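Local coordinates for protein ATP phosphoribosyltransferase (Methanobacterium thermoautotrophicum, PDB 2VD3) that probably catalyses the magnesium-dependent condensation of ATP with 5-phosphoribose 1-diphosphate, the first step of histidine biosynthesis, and binds histidine as an inhibitor, at residues V9-R14 against F51-D56; G72-V77 against T120-I125; L96-P101 against D177-S182; G115-T120 against E138-T143; G144-A149 against I158-S163. One frame throughout, in Å; residues are numbered along the deposited sequence.

In the fold
Interaction 5 is the most buried contact, whereas the other four are partly buried and interactions 1 and 4 have exposed residues. Interactions 1, 3, 4 and 5 all reach the same mixed sheet: 1 at the parallel strands 5-10 and 47-52, 3 at an antiparallel pair, 4 at the parallel strands 117-120 and 138-141, and 5 at strand 157-162, which lies between strands 94-101 and 117-120. Backbone hydrogen bonds dominate interactions 3 and 4. Interaction 2 joins one helix start to the approach of another, mainly by apolar contacts, with no hydrogen bond between its segments, and shares Thr-120 with interaction 4. Magnesium binds an aspartate in 3 and 5. Interactions 1, 4 and 5 meet neighbouring subunits.

Interaction 1. Residues V9-R14 against F51-D56; sequences VPSKGR and FSRAAD
Lys-12 and Arg-53 lie side by side and point the same way, with NZ of Lys-12 3.5 Å from NH1 of Arg-53. Arg-53 is extended from CG to NE; chi1 and chi2 of Lys-12 place its CD 4.0 Å from Arg-53 NE, and the bend at chi3 then turns NZ beside NH1. Two like charges this close would probably repel each other. Ser-11 holds OG in the crowded position between its backbone N and carbonyl carbon (chi1 40°), turned to the carbonyl of Ser-52. The bond from Ser-11 OG to Ser-52 O is weak at 3.3 Å, as is a second one from Ser-11 N to the same oxygen. The Phe-51 ring offers its edge to Val-9 O, 3.9 Å from CD2. That oxygen also accepts a nearly straight bond (170°) from Ser-52 N at 3.1 Å, the donor standing above the carbonyl plane. Pro-10 CB meets Ala-54 CB at 4.2 Å, and a water bridges Lys-12 O and Ala-54 N. The contact is the C-terminal end of a parallel strand pair, 5-10 with 47-52, beyond which both segments leave the sheet as loops. Helix 16-25 packs on Val-9, and helix 57-63 on Pro-10 and Ser-52.

Interaction 2. Residues G72-V77 against T120-I125; sequences GYDLIV and TEFPGI
Phe-122 sets its CG beside the backbone N and anti to the carbonyl carbon (chi1 -61°), which sends the ring towards helix 73-79. Asp-74 takes the crowded position, with CG between the backbone N and the carbonyl carbon (chi1 50°), so that its carboxylate lies close to the ring, the two planes only 20° apart. CE2 of Phe-122 is 4.1 Å from Asp-74 CB, and Asp-74 OD1 is at the same distance from Phe-122 CZ. At the ring edge, Leu-75 CD2 approaches Phe-122 CE2 to 4.0 Å. Segment 72-77 holds the first turn of helix 73-79, and 120-125 leads from strand 117-120 into helix 123-132, with Gly-72 and Phe-122 at the N-cap positions. Thr-120 OG1 accepts from Phe-122 N at 2.8 Å, an ST turn that ties this N-cap residue back to the end of strand 117-120. Glu-78, near the end of helix 73-79, accepts through its carboxylate from the backbone N of Gly-124 and Ile-125, a polar link from that end to the start of helix 123-132. With CG1 anti to its carbonyl carbon and the chain extended at chi2, Ile-125 brings CD1 to 3.4 Å from Asp-74 O. Val-77 has CG1 anti to the backbone N and meets Ile-125 CG1 at 3.6 Å, the two branched side chains crossing at about a right angle. Through CG2, Ile-125 packs against Ile-179 of strand 173-188.

Interaction 3. Residues L96-P101 against D177-S182; sequences LVLAAP and DTILES. With MG (magnesium ion), chain M.
The carboxylate of Asp-177 is the flat side group at one end of this strand pair: OD1 binds magnesium at 2.4 Å and OD2 is hydrogen-bonded to Tyr-129 OH. Among the peptide groups, the carbonyl of Leu-96 takes two donors in its own plane, Ile-179 N at 2.8 Å and Leu-180 N, on a lone pair, at 3.3 Å. The carbonyl of Asp-177 differs, since Leu-98 N donates to its oxygen at 2.7 Å from 31° above the plane. Segments 96-101 and 177-182 run antiparallel, their axes at 154°. Ile-179 and Leu-180 both face Leu-96, which makes a classic beta bulge and shifts the register by one residue. The extra residue turns its side chain toward segment 96-101: with CG1 anti to its carbonyl carbon (chi1 -49°), Ile-179 brings CD1 to 4.0 Å from Leu-98 CB and 4.2 Å from Leu-96 CD2. An alanine here would remove CG1, CG2 and CD1 and would probably loosen the packing against Leu-96 and Leu-98 and towards helix 123-132. Beyond the bulge, Val-97 CG1 rests 3.9 Å from Thr-178 OG1 in a non-hydrogen-bonded pair. Helix 123-132 packs its Tyr-129 against Ile-179 and Leu-98 and its Ile-125 against Leu-96, and the other edge of strand 94-101 is hydrogen-bonded to strand 157-162.

Interaction 4. Residues G115-T120 against E138-T143; sequences GAVIAT and EVVELT
Three valines share one rotamer in this parallel pair: Val-117, Val-139 and Val-140 each place CG1 anti to the backbone N and CG2 beside it. Val-117 CG1 therefore meets Val-140 CG2 at 3.6 Å, the side chains crossing obliquely on the sheet face that also holds Ala-119 and Glu-138. On the other face, with Ile-118 and Glu-141, Thr-120 CG2 sits in the crowded position between its backbone N and carbonyl carbon and touches Val-139 CG1, also at 3.6 Å. Its OG1, anti to the backbone N (chi1 -170°), is hydrogen-bonded to Thr-159 OG1. Past the strand, Leu-142 keeps CG anti to its carbonyl carbon and brings CD1 to 4.0 Å from Ala-119 CB. Glu-138 bends at chi2, its CB and CG lying near Ala-116 O. Strands 117-120 and 138-141 belong to a beta-alpha-beta unit whose helix, 123-132, packs on Ile-118 and Val-139. Five backbone bonds alternate between the two segments, from Glu-138 N to Ala-116 O (2.7 Å) through to Leu-142 N on Thr-120 O (2.9 Å). The main chain thus supplies the directional bonding, and the side chains meet across it by apolar contact, with no charged pair joining the strands.

Interaction 5. Residues G144-A149 against I158-S163; sequences GSTEIA and ITDLSS. With MG (magnesium ion), chain J.
Thr-146 is the first residue of segment 144-149 to touch strand 157-162. Its OG1 takes the crowded position between backbone N and carbonyl carbon (chi1 60°), and from there donates to Thr-159 O at 2.8 Å, nearly along the C=O axis (C=O...OG1 angle 174°). The same side chain crosses Ile-158 obliquely, OG1 lying 3.8 Å from Ile-158 CD1, while Ile-158 CG2 presses to 3.0 Å from Thr-146 O, a tight approach. A valine here would remove the hydroxyl that donates to Thr-159 O and would probably loosen the loop on the strand. Glu-147 follows with its chain bent at chi2, its CA against Ile-158 CD1 and its CG 4.0 Å from Asp-160 OD1; the two carboxylate planes stand 42° apart. Ala-149 then closes the turn, its N bonded to Thr-146 O and its CB 4.3 Å from Ile-158 CG2. From Glu-147 on, the loop and strand 157-162 match the HisG family signature, and the strand itself is hydrogen-bonded to strands 94-101 and 117-120. Asp-160 has CG anti to its backbone N, and its OD2 binds magnesium at 2.2 Å. Glu-147 OE2 stays 4.1 Å from the same ion, too far for direct coordination. Two acidic groups so near each other would probably repel, and the magnesium charge would be expected to ease that repulsion and to favour the ionised aspartate.

Interaction 1. Residues V9-R14 against F51-D56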
# COMPACT_ATOMS: atom_id res chain seq x y z
N VAL A 9 15.98 -2.39 17.21
CA VAL A 9 15.30 -3.51 16.57
C VAL A 9 14.89 -3.08 15.18
O VAL A 9 14.39 -1.97 15.00
CB VAL A 9 14.08 -3.96 17.42
CG1 VAL A 9 13.19 -4.96 16.69
CG2 VAL A 9 14.55 -4.53 18.77
N PRO A 10 15.15 -3.92 14.17
CA PRO A 10 14.77 -3.57 12.80
C PRO A 10 13.30 -3.25 12.66
O PRO A 10 12.46 -3.89 13.31
CB PRO A 10 15.16 -4.81 12.00
CG PRO A 10 16.30 -5.38 12.79
CD PRO A 10 15.85 -5.22 14.21
N SER A 11 13.00 -2.24 11.85
CA SER A 11 11.65 -1.71 11.66
C SER A 11 10.93 -2.33 10.48
O SER A 11 9.71 -2.48 10.50
CB SER A 11 11.69 -0.19 11.48
OG SER A 11 12.80 0.19 10.68
N LYS A 12 11.69 -2.68 9.45
CA LYS A 12 11.12 -3.35 8.27
C LYS A 12 12.01 -4.51 7.84
O LYS A 12 13.12 -4.66 8.35
CB LYS A 12 10.87 -2.34 7.12
CG LYS A 12 11.99 -1.32 6.88
CD LYS A 12 11.44 0.01 6.36
CE LYS A 12 11.29 0.04 4.85
NZ LYS A 12 10.69 1.32 4.38
N GLY A 13 11.52 -5.33 6.92
CA GLY A 13 12.28 -6.46 6.41
C GLY A 13 12.13 -7.74 7.23
O GLY A 13 11.38 -7.78 8.23
N ARG A 14 12.87 -8.76 6.81
CA ARG A 14 12.71 -10.12 7.32
C ARG A 14 13.09 -10.29 8.79
O ARG A 14 12.50 -11.10 9.49
CB ARG A 14 13.46 -11.13 6.44
CG ARG A 14 14.98 -10.97 6.40
CD ARG A 14 15.57 -11.64 5.18
NE ARG A 14 15.68 -13.09 5.35
CZ ARG A 14 16.76 -13.71 5.81
NH1 ARG A 14 17.84 -13.00 6.14
NH2 ARG A 14 16.77 -15.03 5.92
N PHE A 51 13.13 1.60 17.15
CA PHE A 51 12.96 1.11 15.79
C PHE A 51 13.92 1.80 14.82
O PHE A 51 13.82 2.99 14.56
CB PHE A 51 11.51 1.25 15.35
CG PHE A 51 10.57 0.36 16.10
CD1 PHE A 51 9.52 0.89 16.82
CD2 PHE A 51 10.76 -1.03 16.09
CE1 PHE A 51 8.65 0.06 17.53
CE2 PHE A 51 9.91 -1.87 16.80
CZ PHE A 51 8.85 -1.32 17.52
N SER A 52 14.84 1.01 14.29
CA SER A 52 15.88 1.50 13.43
C SER A 52 15.92 0.62 12.20
O SER A 52 15.59 -0.55 12.29
CB SER A 52 17.21 1.39 14.16
OG SER A 52 17.21 2.17 15.34
N ARG A 53 16.32 1.18 11.06
CA ARG A 53 16.60 0.36 9.88
C ARG A 53 17.82 -0.53 10.11
O ARG A 53 18.81 -0.12 10.73
CB ARG A 53 16.77 1.23 8.63
CG ARG A 53 15.44 1.53 7.94
CD ARG A 53 15.61 2.43 6.74
NE ARG A 53 14.32 2.83 6.18
CZ ARG A 53 14.16 3.72 5.19
NH1 ARG A 53 12.95 4.02 4.75
NH2 ARG A 53 15.22 4.32 4.65
N ALA A 54 17.72 -1.76 9.61
CA ALA A 54 18.69 -2.81 9.90
C ALA A 54 20.15 -2.48 9.57
O ALA A 54 21.06 -2.93 10.26
CB ALA A 54 18.27 -4.13 9.22
N ALA A 55 20.38 -1.71 8.50
CA ALA A 55 21.74 -1.38 8.09
C ALA A 55 22.36 -0.31 8.98
O ALA A 55 23.58 -0.12 8.96
CB ALA A 55 21.78 -0.98 6.62
N ASP A 56 21.53 0.39 9.74
CA ASP A 56 21.98 1.47 10.62
C ASP A 56 22.26 0.98 12.03
O ASP A 56 22.93 1.65 12.81
CB ASP A 56 20.92 2.58 10.67
CG ASP A 56 20.83 3.38 9.39
OD1 ASP A 56 19.72 3.85 9.08
OD2 ASP A 56 21.85 3.56 8.70
O HOH W 1 15.07 -2.63 8.48

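Interaction 2. Residues G72-V77 against T120-I125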
# COMPACT_ATOMS: atom_id res chain seq x y z
N GLY A 72 21.63 -8.20 11.23
CA GLY A 72 22.27 -9.26 10.47
C GLY A 72 23.77 -9.11 10.51
O GLY A 72 24.29 -8.00 10.50
N TYR A 73 24.47 -10.25 10.55
CA TYR A 73 25.93 -10.29 10.59
C TYR A 73 26.55 -9.65 9.35
O TYR A 73 27.56 -8.96 9.44
CB TYR A 73 26.41 -11.74 10.74
CG TYR A 73 27.91 -11.91 10.86
CD1 TYR A 73 28.61 -11.39 11.95
CD2 TYR A 73 28.62 -12.61 9.89
CE1 TYR A 73 29.98 -11.56 12.06
CE2 TYR A 73 30.00 -12.78 9.99
CZ TYR A 73 30.67 -12.25 11.08
OH TYR A 73 32.04 -12.41 11.17
N ASP A 74 25.93 -9.86 8.19
CA ASP A 74 26.39 -9.23 6.95
C ASP A 74 26.48 -7.71 7.08
O ASP A 74 27.45 -7.10 6.65
CB ASP A 74 25.51 -9.63 5.76
CG ASP A 74 24.01 -9.45 6.03
OD1 ASP A 74 23.23 -9.90 5.18
OD2 ASP A 74 23.60 -8.88 7.06
N LEU A 75 25.46 -7.12 7.69
CA LEU A 75 25.39 -5.67 7.85
C LEU A 75 26.45 -5.19 8.84
O LEU A 75 27.16 -4.23 8.57
CB LEU A 75 23.96 -5.22 8.24
CG LEU A 75 22.84 -5.64 7.25
CD1 LEU A 75 21.45 -5.32 7.77
CD2 LEU A 75 23.04 -5.04 5.86
N ILE A 76 26.60 -5.91 9.95
CA ILE A 76 27.65 -5.65 10.94
C ILE A 76 29.03 -5.71 10.28
O ILE A 76 29.85 -4.82 10.48
CB ILE A 76 27.60 -6.66 12.13
CG1 ILE A 76 26.22 -6.65 12.81
CG2 ILE A 76 28.70 -6.36 13.13
CD1 ILE A 76 26.02 -7.71 13.86
N VAL A 77 29.27 -6.73 9.47
CA VAL A 77 30.56 -6.86 8.81
C VAL A 77 30.77 -5.78 7.75
O VAL A 77 31.86 -5.19 7.69
CB VAL A 77 30.80 -8.27 8.24
CG1 VAL A 77 31.96 -8.26 7.25
CG2 VAL A 77 31.08 -9.24 9.37
N THR A 120 27.39 -5.79 -6.75
CA THR A 120 27.14 -6.19 -5.38
C THR A 120 26.30 -5.15 -4.64
O THR A 120 26.20 -4.00 -5.07
CB THR A 120 28.47 -6.43 -4.62
OG1 THR A 120 28.20 -7.04 -3.35
CG2 THR A 120 29.22 -5.12 -4.41
N GLU A 121 25.69 -5.57 -3.54
CA GLU A 121 25.12 -4.61 -2.61
C GLU A 121 26.06 -4.49 -1.42
O GLU A 121 25.85 -3.65 -0.55
CB GLU A 121 23.72 -5.04 -2.17
CG GLU A 121 22.74 -5.08 -3.32
CD GLU A 121 21.33 -5.31 -2.86
OE1 GLU A 121 20.72 -6.30 -3.31
OE2 GLU A 121 20.83 -4.51 -2.04
N PHE A 122 27.12 -5.31 -1.43
CA PHE A 122 28.07 -5.38 -0.32
C PHE A 122 29.52 -5.15 -0.78
O PHE A 122 30.33 -6.08 -0.72
CB PHE A 122 27.94 -6.73 0.41
CG PHE A 122 26.59 -6.95 1.02
CD1 PHE A 122 25.56 -7.51 0.26
CD2 PHE A 122 26.34 -6.58 2.33
CE1 PHE A 122 24.30 -7.70 0.81
CE2 PHE A 122 25.09 -6.77 2.90
CZ PHE A 122 24.06 -7.33 2.14
N PRO A 123 29.84 -3.92 -1.21
CA PRO A 123 31.17 -3.63 -1.74
C PRO A 123 32.29 -3.84 -0.72
O PRO A 123 33.37 -4.28 -1.10
CB PRO A 123 31.08 -2.15 -2.15
CG PRO A 123 29.95 -1.61 -1.34
CD PRO A 123 28.98 -2.72 -1.22
N GLY A 124 32.03 -3.55 0.55
CA GLY A 124 33.03 -3.75 1.60
C GLY A 124 33.46 -5.20 1.73
O GLY A 124 34.64 -5.53 1.61
N ILE A 125 32.49 -6.07 1.99
CA ILE A 125 32.72 -7.51 2.06
C ILE A 125 33.32 -8.02 0.75
O ILE A 125 34.23 -8.84 0.77
CB ILE A 125 31.40 -8.27 2.40
CG1 ILE A 125 30.96 -7.97 3.84
CG2 ILE A 125 31.55 -9.79 2.16
CD1 ILE A 125 29.48 -8.28 4.14

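Interaction 3. Residues L96-P101 against D177-S182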
# COMPACT_ATOMS: atom_id res chain seq x y z
N LEU A 96 25.92 -14.88 1.48
CA LEU A 96 26.34 -13.98 0.42
C LEU A 96 27.25 -14.77 -0.50
O LEU A 96 28.39 -15.05 -0.14
CB LEU A 96 27.06 -12.74 0.96
CG LEU A 96 27.42 -11.74 -0.14
CD1 LEU A 96 26.16 -11.04 -0.67
CD2 LEU A 96 28.44 -10.74 0.35
N VAL A 97 26.73 -15.13 -1.67
CA VAL A 97 27.48 -15.95 -2.63
C VAL A 97 28.01 -15.12 -3.80
O VAL A 97 27.47 -14.05 -4.09
CB VAL A 97 26.66 -17.16 -3.17
CG1 VAL A 97 26.31 -18.13 -2.05
CG2 VAL A 97 25.41 -16.71 -3.94
N LEU A 98 29.05 -15.63 -4.44
CA LEU A 98 29.52 -15.08 -5.71
C LEU A 98 28.96 -15.96 -6.81
O LEU A 98 29.14 -17.18 -6.78
CB LEU A 98 31.05 -15.05 -5.77
CG LEU A 98 31.72 -14.31 -6.93
CD1 LEU A 98 31.47 -12.81 -6.87
CD2 LEU A 98 33.21 -14.59 -6.92
N ALA A 99 28.27 -15.35 -7.77
CA ALA A 99 27.57 -16.10 -8.81
C ALA A 99 27.91 -15.59 -10.21
O ALA A 99 28.22 -14.41 -10.39
CB ALA A 99 26.07 -16.07 -8.58
N ALA A 100 27.85 -16.49 -11.18
CA ALA A 100 28.14 -16.18 -12.58
C ALA A 100 27.01 -16.68 -13.50
O ALA A 100 26.35 -17.67 -13.17
CB ALA A 100 29.46 -16.80 -12.99
N PRO A 101 26.75 -15.97 -14.62
CA PRO A 101 25.92 -16.50 -15.72
C PRO A 101 26.26 -17.96 -15.99
O PRO A 101 27.41 -18.27 -16.28
CB PRO A 101 26.33 -15.64 -16.91
CG PRO A 101 26.64 -14.31 -16.29
CD PRO A 101 27.18 -14.58 -14.90
N ASP A 177 31.19 -19.42 -5.58
CA ASP A 177 31.78 -19.38 -4.24
C ASP A 177 30.82 -18.80 -3.20
O ASP A 177 29.88 -18.08 -3.55
CB ASP A 177 33.09 -18.60 -4.22
CG ASP A 177 34.03 -19.06 -3.12
OD1 ASP A 177 33.61 -19.87 -2.26
OD2 ASP A 177 35.19 -18.61 -3.12
N THR A 178 31.06 -19.14 -1.94
CA THR A 178 30.38 -18.51 -0.82
C THR A 178 31.33 -17.51 -0.18
O THR A 178 32.43 -17.86 0.23
CB THR A 178 29.86 -19.54 0.22
OG1 THR A 178 28.95 -20.44 -0.42
CG2 THR A 178 29.14 -18.84 1.36
N ILE A 179 30.91 -16.25 -0.11
CA ILE A 179 31.74 -15.18 0.45
C ILE A 179 31.59 -15.07 1.96
O ILE A 179 32.57 -14.88 2.66
CB ILE A 179 31.41 -13.81 -0.20
CG1 ILE A 179 31.40 -13.95 -1.73
CG2 ILE A 179 32.39 -12.75 0.24
CD1 ILE A 179 30.84 -12.75 -2.46
N LEU A 180 30.37 -15.23 2.46
CA LEU A 180 30.08 -14.99 3.87
C LEU A 180 28.81 -15.74 4.28
O LEU A 180 27.82 -15.75 3.54
CB LEU A 180 29.89 -13.49 4.14
CG LEU A 180 29.58 -13.01 5.57
CD1 LEU A 180 30.80 -12.35 6.22
CD2 LEU A 180 28.41 -12.07 5.54
N GLU A 181 28.86 -16.36 5.45
CA GLU A 181 27.68 -16.92 6.07
C GLU A 181 27.13 -15.89 7.04
O GLU A 181 27.86 -15.35 7.88
CB GLU A 181 27.99 -18.23 6.81
CG GLU A 181 28.73 -19.28 5.98
CD GLU A 181 27.91 -19.82 4.83
OE1 GLU A 181 26.71 -19.47 4.70
OE2 GLU A 181 28.47 -20.62 4.04
N SER A 182 25.84 -15.60 6.91
CA SER A 182 25.22 -14.59 7.73
C SER A 182 24.11 -15.16 8.59
O SER A 182 23.38 -16.09 8.19
CB SER A 182 24.69 -13.45 6.88
OG SER A 182 24.18 -12.44 7.71
MG MG M . 35.40 -20.15 -0.63

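Interaction 4. Residues G115-T120 against E138-T143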
# COMPACT_ATOMS: atom_id res chain seq x y z
N GLY A 115 40.18 -7.95 -15.53
CA GLY A 115 39.20 -6.89 -15.77
C GLY A 115 37.77 -7.15 -15.33
O GLY A 115 36.89 -6.33 -15.59
N ALA A 116 37.53 -8.28 -14.66
CA ALA A 116 36.17 -8.73 -14.38
C ALA A 116 35.41 -7.75 -13.51
O ALA A 116 35.95 -7.20 -12.55
CB ALA A 116 36.16 -10.11 -13.76
N VAL A 117 34.15 -7.52 -13.86
CA VAL A 117 33.29 -6.64 -13.08
C VAL A 117 32.33 -7.47 -12.24
O VAL A 117 31.70 -8.41 -12.73
CB VAL A 117 32.52 -5.64 -13.99
CG1 VAL A 117 31.57 -4.79 -13.17
CG2 VAL A 117 33.51 -4.75 -14.75
N ILE A 118 32.27 -7.14 -10.95
CA ILE A 118 31.34 -7.78 -10.02
C ILE A 118 30.39 -6.75 -9.45
O ILE A 118 30.83 -5.75 -8.87
CB ILE A 118 32.07 -8.49 -8.85
CG1 ILE A 118 33.10 -9.49 -9.39
CG2 ILE A 118 31.05 -9.20 -7.94
CD1 ILE A 118 34.19 -9.84 -8.38
N ALA A 119 29.09 -7.00 -9.61
CA ALA A 119 28.04 -6.15 -9.05
C ALA A 119 27.61 -6.69 -7.70
O ALA A 119 27.47 -7.91 -7.51
CB ALA A 119 26.85 -6.07 -10.00
N THR A 120 27.39 -5.79 -6.75
CA THR A 120 27.14 -6.19 -5.38
C THR A 120 26.30 -5.15 -4.64
O THR A 120 26.20 -4.00 -5.07
CB THR A 120 28.47 -6.43 -4.62
OG1 THR A 120 28.20 -7.04 -3.35
CG2 THR A 120 29.22 -5.12 -4.41
N GLU A 138 36.91 -5.57 -10.64
CA GLU A 138 36.23 -4.32 -10.31
C GLU A 138 34.90 -4.62 -9.62
O GLU A 138 34.22 -5.61 -9.94
CB GLU A 138 36.00 -3.46 -11.56
CG GLU A 138 37.17 -3.39 -12.54
CD GLU A 138 38.50 -3.02 -11.88
OE1 GLU A 138 38.55 -2.01 -11.14
OE2 GLU A 138 39.49 -3.75 -12.11
N VAL A 139 34.55 -3.75 -8.68
CA VAL A 139 33.35 -3.92 -7.88
C VAL A 139 32.41 -2.75 -8.13
O VAL A 139 32.77 -1.60 -7.89
CB VAL A 139 33.71 -4.01 -6.37
CG1 VAL A 139 32.48 -3.92 -5.50
CG2 VAL A 139 34.47 -5.31 -6.09
N VAL A 140 31.21 -3.06 -8.62
CA VAL A 140 30.20 -2.05 -8.88
C VAL A 140 29.05 -2.20 -7.88
O VAL A 140 28.42 -3.26 -7.79
CB VAL A 140 29.68 -2.09 -10.35
CG1 VAL A 140 28.59 -1.04 -10.57
CG2 VAL A 140 30.81 -1.85 -11.33
N GLU A 141 28.81 -1.14 -7.11
CA GLU A 141 27.75 -1.14 -6.13
C GLU A 141 26.42 -0.80 -6.79
O GLU A 141 26.31 0.18 -7.52
CB GLU A 141 28.08 -0.17 -5.00
CG GLU A 141 26.88 0.25 -4.18
CD GLU A 141 27.21 0.46 -2.73
OE1 GLU A 141 26.41 0.03 -1.89
OE2 GLU A 141 28.27 1.05 -2.43
N LEU A 142 25.42 -1.64 -6.55
CA LEU A 142 24.09 -1.38 -7.06
C LEU A 142 23.13 -1.23 -5.90
O LEU A 142 23.42 -1.68 -4.79
CB LEU A 142 23.62 -2.48 -8.02
CG LEU A 142 24.41 -2.75 -9.31
CD1 LEU A 142 23.65 -3.73 -10.20
CD2 LEU A 142 24.72 -1.48 -10.08
N THR A 143 22.00 -0.60 -6.16
CA THR A 143 20.97 -0.38 -5.17
C THR A 143 20.29 -1.69 -4.77
O THR A 143 19.86 -1.85 -3.63
CB THR A 143 19.92 0.61 -5.72
OG1 THR A 143 20.28 1.95 -5.35
CG2 THR A 143 18.55 0.30 -5.19

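Interaction 5. Residues G144-A149 against I158-S163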
# COMPACT_ATOMS: atom_id res chain seq x y z
N GLY A 144 20.22 -2.61 -5.73
CA GLY A 144 19.53 -3.90 -5.56
C GLY A 144 19.51 -4.64 -6.88
O GLY A 144 20.16 -4.22 -7.84
N SER A 145 18.76 -5.74 -6.93
CA SER A 145 18.55 -6.48 -8.18
C SER A 145 19.84 -6.79 -8.95
O SER A 145 19.88 -6.69 -10.19
CB SER A 145 17.55 -5.73 -9.08
OG SER A 145 16.30 -5.52 -8.42
N THR A 146 20.90 -7.15 -8.21
CA THR A 146 22.18 -7.52 -8.82
C THR A 146 22.01 -8.63 -9.85
O THR A 146 22.81 -8.74 -10.78
CB THR A 146 23.26 -7.95 -7.79
OG1 THR A 146 22.81 -9.08 -7.04
CG2 THR A 146 23.61 -6.80 -6.83
N GLU A 147 20.94 -9.43 -9.69
CA GLU A 147 20.62 -10.55 -10.58
C GLU A 147 20.41 -10.14 -12.04
O GLU A 147 20.50 -10.97 -12.95
CB GLU A 147 19.38 -11.32 -10.11
CG GLU A 147 19.12 -11.33 -8.61
CD GLU A 147 18.29 -10.14 -8.14
OE1 GLU A 147 17.46 -9.64 -8.93
OE2 GLU A 147 18.47 -9.72 -6.98
N ILE A 148 20.10 -8.87 -12.25
CA ILE A 148 19.82 -8.33 -13.59
C ILE A 148 21.08 -7.78 -14.27
O ILE A 148 21.13 -7.65 -15.49
CB ILE A 148 18.67 -7.27 -13.53
CG1 ILE A 148 17.39 -7.90 -12.97
CG2 ILE A 148 18.38 -6.67 -14.90
CD1 ILE A 148 16.33 -6.91 -12.56
N ALA A 149 22.11 -7.50 -13.47
CA ALA A 149 23.33 -6.83 -13.94
C ALA A 149 24.08 -7.49 -15.12
O ALA A 149 24.56 -6.78 -16.00
CB ALA A 149 24.29 -6.56 -12.78
N ILE A 158 28.05 -11.38 -10.06
CA ILE A 158 27.25 -10.72 -9.04
C ILE A 158 27.51 -11.37 -7.69
O ILE A 158 28.08 -12.46 -7.62
CB ILE A 158 25.72 -10.76 -9.37
CG1 ILE A 158 25.15 -12.17 -9.22
CG2 ILE A 158 25.45 -10.22 -10.78
CD1 ILE A 158 23.66 -12.22 -8.93
N THR A 159 27.12 -10.68 -6.63
CA THR A 159 27.00 -11.31 -5.34
C THR A 159 25.51 -11.36 -5.07
O THR A 159 24.74 -10.60 -5.67
CB THR A 159 27.70 -10.52 -4.21
OG1 THR A 159 27.00 -9.30 -3.96
CG2 THR A 159 29.16 -10.24 -4.56
N ASP A 160 25.10 -12.26 -4.18
CA ASP A 160 23.69 -12.34 -3.83
C ASP A 160 23.48 -13.02 -2.49
O ASP A 160 24.29 -13.86 -2.07
CB ASP A 160 22.91 -13.08 -4.92
CG ASP A 160 21.44 -12.73 -4.90
OD1 ASP A 160 20.66 -13.42 -5.58
OD2 ASP A 160 21.06 -11.77 -4.20
N LEU A 161 22.38 -12.66 -1.85
CA LEU A 161 22.05 -13.16 -0.53
C LEU A 161 20.87 -14.13 -0.63
O LEU A 161 19.78 -13.72 -1.01
CB LEU A 161 21.70 -11.96 0.37
CG LEU A 161 21.88 -12.01 1.88
CD1 LEU A 161 23.34 -12.22 2.26
CD2 LEU A 161 21.33 -10.73 2.50
N SER A 162 21.07 -15.41 -0.28
CA SER A 162 20.01 -16.42 -0.43
C SER A 162 20.10 -17.57 0.56
O SER A 162 21.20 -17.94 0.99
CB SER A 162 20.03 -17.00 -1.84
OG SER A 162 21.28 -17.63 -2.08
N SER A 163 18.94 -18.15 0.90
CA SER A 163 18.87 -19.42 1.64
C SER A 163 18.83 -20.58 0.67
O SER A 163 19.36 -21.65 0.94
CB SER A 163 17.62 -19.51 2.52
OG SER A 163 17.18 -18.24 2.98
MG MG J . 19.44 -10.75 -3.12